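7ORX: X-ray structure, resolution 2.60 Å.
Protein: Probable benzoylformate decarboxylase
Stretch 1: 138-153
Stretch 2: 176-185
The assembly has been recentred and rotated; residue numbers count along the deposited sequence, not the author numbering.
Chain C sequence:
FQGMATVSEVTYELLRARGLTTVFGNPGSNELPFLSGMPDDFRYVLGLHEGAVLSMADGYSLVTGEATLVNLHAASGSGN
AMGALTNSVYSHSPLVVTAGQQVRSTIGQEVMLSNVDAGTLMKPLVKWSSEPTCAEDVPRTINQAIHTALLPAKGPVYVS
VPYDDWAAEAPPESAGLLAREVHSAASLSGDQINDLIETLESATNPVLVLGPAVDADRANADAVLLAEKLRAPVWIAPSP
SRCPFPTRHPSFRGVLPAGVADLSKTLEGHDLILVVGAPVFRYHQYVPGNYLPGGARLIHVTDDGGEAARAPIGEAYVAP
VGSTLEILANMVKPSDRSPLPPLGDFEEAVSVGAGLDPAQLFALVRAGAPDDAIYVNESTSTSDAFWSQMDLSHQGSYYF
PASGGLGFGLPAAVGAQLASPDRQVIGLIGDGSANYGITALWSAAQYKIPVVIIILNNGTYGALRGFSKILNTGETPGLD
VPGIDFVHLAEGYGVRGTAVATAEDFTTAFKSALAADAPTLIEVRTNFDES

Stretch 1 (138-153) VPRTINQAIHTALLPA
Stretch 2 (176-185) GLLAREVHSA

The centre of this contact is a methyl group packed on a histidine ring. V182 CG2 lies 3.5 Å from the centroid of the H147 ring, 15° off the ring normal, a CH-pi contact over one face. The closest atoms of these two residues are H147 ND1 and V182 CG2, at 3.4 Å. No hydrogen bond joins the two stretches, so packing carries the contact, which buries 469 Å² summed over both sides.

Stretch 1 is helical from V138 to A149, with phi/psi near -60/-45. Its backbone bonds run from residue i+4 to i, from I142 N to V138 O (3.1 Å) through A149 N to A145 O (2.9 Å). The helix then loosens. L150 N makes only weak bonds, to I146 O and H147 O, both 3.3 Å. L151 N bonds to T148 O at 3.1 Å. L151 (-89/124) and P152 (-41/125) are extended, and the peptide before A153 is cis.

Stretch 2 enters as the last part of a helix, with G176, L177 and L178 near -52/-50. R180 N bonds to L177 O at 3.1 Å. R180 (-61/132) turns the chain into an extended run, and V182 (-131/119), H183 (-105/139) and S184 (-95/133) form strand.

The two stretches advance in the same direction. CA atoms pair R140 with L177 at 6.9 Å, H147 with V182 at 6.6 Å, and L151 with S184 at 7.1 Å. The CA-to-CB bonds of P139, N143 and H147 point toward stretch 2. In the strand, the CA-to-CB bonds of V182 and S184 point toward stretch 1, while that of H183 between them points away.

At the first end, L177 (chi1 -97°, chi2 t) packs against one helical turn. Its CD1 is 3.7 Å from P139 CB and 3.5 Å from R140 N. Its CD2 is 3.6 Å from N143 CB. R140 starts sideways and its end leads away. Its NH1 donates to Q144 OE1 at 2.8 Å, within its own helix.

N143 (chi1 t, chi2 50°) and H147 (chi1 m, chi2 -50°) sit one turn apart. N143 ND2 is 2.9 Å from H147 NE2. The CA-to-CB bond of R180 (chi1 m, chi2 -137°, chi3 p, chi4 -128°) points toward stretch 1. Its NH1 is 3.8 Å from N143 ND2 and 3.7 Å from H147 CD2, both approaches oblique to the guanidinium. The NE, NH1 and NH2 of R180 are hydrogen-bonded elsewhere in the structure.

V182 (chi1 t) bridges two side chains. CG2 covers the H147 ring, and CG1 is 3.7 Å from L151 CD1. L151 (chi1 -134°, chi2 p) starts sideways, but its end comes nearer to the strand. Its CD1 is also 3.5 Å from S184 OG.

S184 (chi1 m) closes the contact. Its OG is 3.3 Å from P152 CD, so the hydroxyl oxygen meets carbon atoms of both L151 and P152. The P152 ring is C-gamma exo, like that of P139.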

# COMPACT_ATOMS: atom_id res chain seq x y z
N VAL C 138 13.34 10.45 15.45
CA VAL C 138 12.97 9.16 16.05
C VAL C 138 12.21 9.41 17.35
O VAL C 138 11.13 8.88 17.52
CB VAL C 138 14.18 8.23 16.16
CG1 VAL C 138 13.90 7.04 17.05
CG2 VAL C 138 14.58 7.74 14.78
N PRO C 139 12.66 10.27 18.28
CA PRO C 139 11.88 10.52 19.50
C PRO C 139 10.45 11.00 19.24
O PRO C 139 9.55 10.49 19.81
CB PRO C 139 12.72 11.57 20.23
CG PRO C 139 14.12 11.28 19.77
CD PRO C 139 13.94 10.96 18.30
N ARG C 140 10.23 11.95 18.35
CA ARG C 140 8.85 12.50 18.15
C ARG C 140 7.99 11.43 17.47
O ARG C 140 6.82 11.29 17.83
CB ARG C 140 8.89 13.83 17.39
CG ARG C 140 7.54 14.54 17.27
CD ARG C 140 7.43 15.39 15.99
NE ARG C 140 7.67 14.49 14.88
CZ ARG C 140 6.74 13.65 14.38
NH1 ARG C 140 5.48 13.71 14.79
NH2 ARG C 140 7.07 12.79 13.42
N THR C 141 8.55 10.70 16.51
CA THR C 141 7.84 9.58 15.85
C THR C 141 7.33 8.61 16.94
O THR C 141 6.19 8.18 16.87
CB THR C 141 8.72 8.90 14.81
OG1 THR C 141 8.95 9.79 13.72
CG2 THR C 141 8.09 7.63 14.27
N ILE C 142 8.15 8.29 17.94
CA ILE C 142 7.75 7.37 19.03
C ILE C 142 6.74 8.08 19.93
O ILE C 142 5.76 7.44 20.29
CB ILE C 142 8.96 6.82 19.79
CG1 ILE C 142 9.87 6.09 18.80
CG2 ILE C 142 8.54 5.90 20.92
CD1 ILE C 142 11.00 5.38 19.46
N ASN C 143 6.91 9.34 20.24
CA ASN C 143 5.86 10.09 20.97
C ASN C 143 4.53 9.98 20.22
O ASN C 143 3.52 9.63 20.86
CB ASN C 143 6.13 11.59 21.17
CG ASN C 143 5.19 12.16 22.20
OD1 ASN C 143 5.06 11.59 23.27
ND2 ASN C 143 4.49 13.23 21.89
N GLN C 144 4.53 10.26 18.92
CA GLN C 144 3.30 10.23 18.09
C GLN C 144 2.71 8.80 18.11
O GLN C 144 1.48 8.64 18.29
CB GLN C 144 3.63 10.68 16.67
CG GLN C 144 2.51 10.44 15.69
CD GLN C 144 2.72 11.15 14.37
OE1 GLN C 144 3.81 11.62 13.97
NE2 GLN C 144 1.64 11.28 13.65
N ALA C 145 3.56 7.79 17.90
CA ALA C 145 3.18 6.37 17.96
C ALA C 145 2.40 6.11 19.25
O ALA C 145 1.32 5.46 19.15
CB ALA C 145 4.39 5.47 17.89
N ILE C 146 2.88 6.58 20.40
CA ILE C 146 2.25 6.23 21.71
C ILE C 146 0.91 6.94 21.79
O ILE C 146 -0.06 6.29 22.13
CB ILE C 146 3.17 6.56 22.89
CG1 ILE C 146 4.39 5.64 22.88
CG2 ILE C 146 2.41 6.49 24.21
CD1 ILE C 146 5.57 6.19 23.62
N HIS C 147 0.85 8.22 21.48
CA HIS C 147 -0.42 8.99 21.64
C HIS C 147 -1.50 8.38 20.75
O HIS C 147 -2.68 8.31 21.16
CB HIS C 147 -0.21 10.44 21.24
CG HIS C 147 0.60 11.21 22.20
ND1 HIS C 147 0.33 11.21 23.56
CD2 HIS C 147 1.65 12.05 22.00
CE1 HIS C 147 1.19 12.01 24.15
NE2 HIS C 147 2.01 12.55 23.21
N THR C 148 -1.08 8.06 19.52
CA THR C 148 -1.92 7.44 18.46
C THR C 148 -2.43 6.09 18.98
O THR C 148 -3.61 5.85 18.87
CB THR C 148 -1.13 7.24 17.16
OG1 THR C 148 -0.64 8.49 16.67
CG2 THR C 148 -1.95 6.59 16.07
N ALA C 149 -1.58 5.22 19.51
CA ALA C 149 -2.03 3.91 20.05
C ALA C 149 -3.15 4.08 21.09
O ALA C 149 -4.06 3.24 21.05
CB ALA C 149 -0.86 3.16 20.60
N LEU C 150 -3.15 5.15 21.91
CA LEU C 150 -4.10 5.35 23.03
C LEU C 150 -5.30 6.19 22.63
O LEU C 150 -6.19 6.43 23.47
CB LEU C 150 -3.39 6.00 24.21
CG LEU C 150 -2.30 5.14 24.83
CD1 LEU C 150 -1.31 5.98 25.61
CD2 LEU C 150 -2.90 4.08 25.72
N LEU C 151 -5.35 6.59 21.38
CA LEU C 151 -6.41 7.52 20.91
C LEU C 151 -7.60 6.67 20.46
O LEU C 151 -7.41 5.78 19.64
CB LEU C 151 -5.85 8.37 19.76
CG LEU C 151 -6.14 9.86 19.83
CD1 LEU C 151 -6.12 10.39 21.26
CD2 LEU C 151 -5.13 10.56 18.94
N PRO C 152 -8.82 6.89 21.01
CA PRO C 152 -10.03 6.30 20.43
C PRO C 152 -9.94 6.39 18.91
O PRO C 152 -9.66 7.46 18.39
CB PRO C 152 -11.16 7.18 20.97
CG PRO C 152 -10.49 8.19 21.90
CD PRO C 152 -9.11 7.66 22.23
N ALA C 153 -10.08 5.27 18.19
CA ALA C 153 -10.23 3.91 18.70
C ALA C 153 -8.87 3.25 18.89
O ALA C 153 -8.13 3.13 17.85
CB ALA C 153 -10.99 3.12 17.70
N GLY C 176 10.48 19.43 25.67
CA GLY C 176 9.15 19.69 25.08
C GLY C 176 8.32 18.43 24.88
O GLY C 176 7.18 18.45 25.32
N LEU C 177 8.88 17.39 24.23
CA LEU C 177 8.24 16.06 24.00
C LEU C 177 7.73 15.44 25.31
O LEU C 177 6.60 15.03 25.33
CB LEU C 177 9.22 15.07 23.37
CG LEU C 177 9.19 14.88 21.86
CD1 LEU C 177 9.95 13.62 21.47
CD2 LEU C 177 7.80 14.78 21.32
N LEU C 178 8.57 15.32 26.34
CA LEU C 178 8.19 14.70 27.64
C LEU C 178 6.90 15.32 28.18
O LEU C 178 6.05 14.55 28.67
CB LEU C 178 9.24 14.95 28.72
CG LEU C 178 10.30 13.90 28.95
CD1 LEU C 178 11.51 14.26 28.10
CD2 LEU C 178 10.61 13.78 30.46
N ALA C 179 6.83 16.66 28.17
CA ALA C 179 5.77 17.50 28.79
C ALA C 179 4.42 17.21 28.13
O ALA C 179 3.38 17.50 28.77
CB ALA C 179 6.16 18.95 28.61
N ARG C 180 4.44 16.66 26.90
CA ARG C 180 3.24 16.43 26.05
C ARG C 180 2.29 15.47 26.76
O ARG C 180 2.75 14.46 27.30
CB ARG C 180 3.56 15.86 24.66
CG ARG C 180 4.29 16.85 23.75
CD ARG C 180 3.83 16.93 22.30
NE ARG C 180 2.42 17.27 22.25
CZ ARG C 180 1.49 16.61 21.57
NH1 ARG C 180 1.77 15.58 20.78
NH2 ARG C 180 0.24 17.02 21.66
N GLU C 181 1.01 15.87 26.78
CA GLU C 181 -0.18 15.04 27.05
C GLU C 181 -1.13 15.19 25.86
O GLU C 181 -1.05 16.18 25.16
CB GLU C 181 -0.83 15.49 28.37
CG GLU C 181 0.04 15.21 29.60
CD GLU C 181 -0.19 16.21 30.72
OE1 GLU C 181 -1.31 16.22 31.31
OE2 GLU C 181 0.74 17.05 30.98
N VAL C 182 -1.99 14.19 25.63
CA VAL C 182 -3.13 14.22 24.68
C VAL C 182 -4.36 13.70 25.42
O VAL C 182 -4.31 12.58 25.81
CB VAL C 182 -2.84 13.31 23.48
CG1 VAL C 182 -4.06 13.16 22.60
CG2 VAL C 182 -1.66 13.78 22.64
N HIS C 183 -5.41 14.48 25.59
CA HIS C 183 -6.68 14.05 26.24
C HIS C 183 -7.77 13.83 25.19
O HIS C 183 -7.85 14.66 24.31
CB HIS C 183 -7.11 15.12 27.26
CG HIS C 183 -6.01 15.52 28.19
ND1 HIS C 183 -5.32 14.59 28.93
CD2 HIS C 183 -5.45 16.70 28.47
CE1 HIS C 183 -4.38 15.20 29.62
NE2 HIS C 183 -4.43 16.48 29.36
N SER C 184 -8.61 12.79 25.30
CA SER C 184 -9.86 12.64 24.50
C SER C 184 -11.04 13.17 25.28
O SER C 184 -11.11 12.82 26.46
CB SER C 184 -10.07 11.22 24.11
OG SER C 184 -8.94 10.76 23.37
N ALA C 185 -11.91 13.99 24.67
CA ALA C 185 -13.29 14.25 25.16
C ALA C 185 -13.80 12.94 25.78
O ALA C 185 -13.93 11.92 25.01
CB ALA C 185 -14.21 14.69 24.05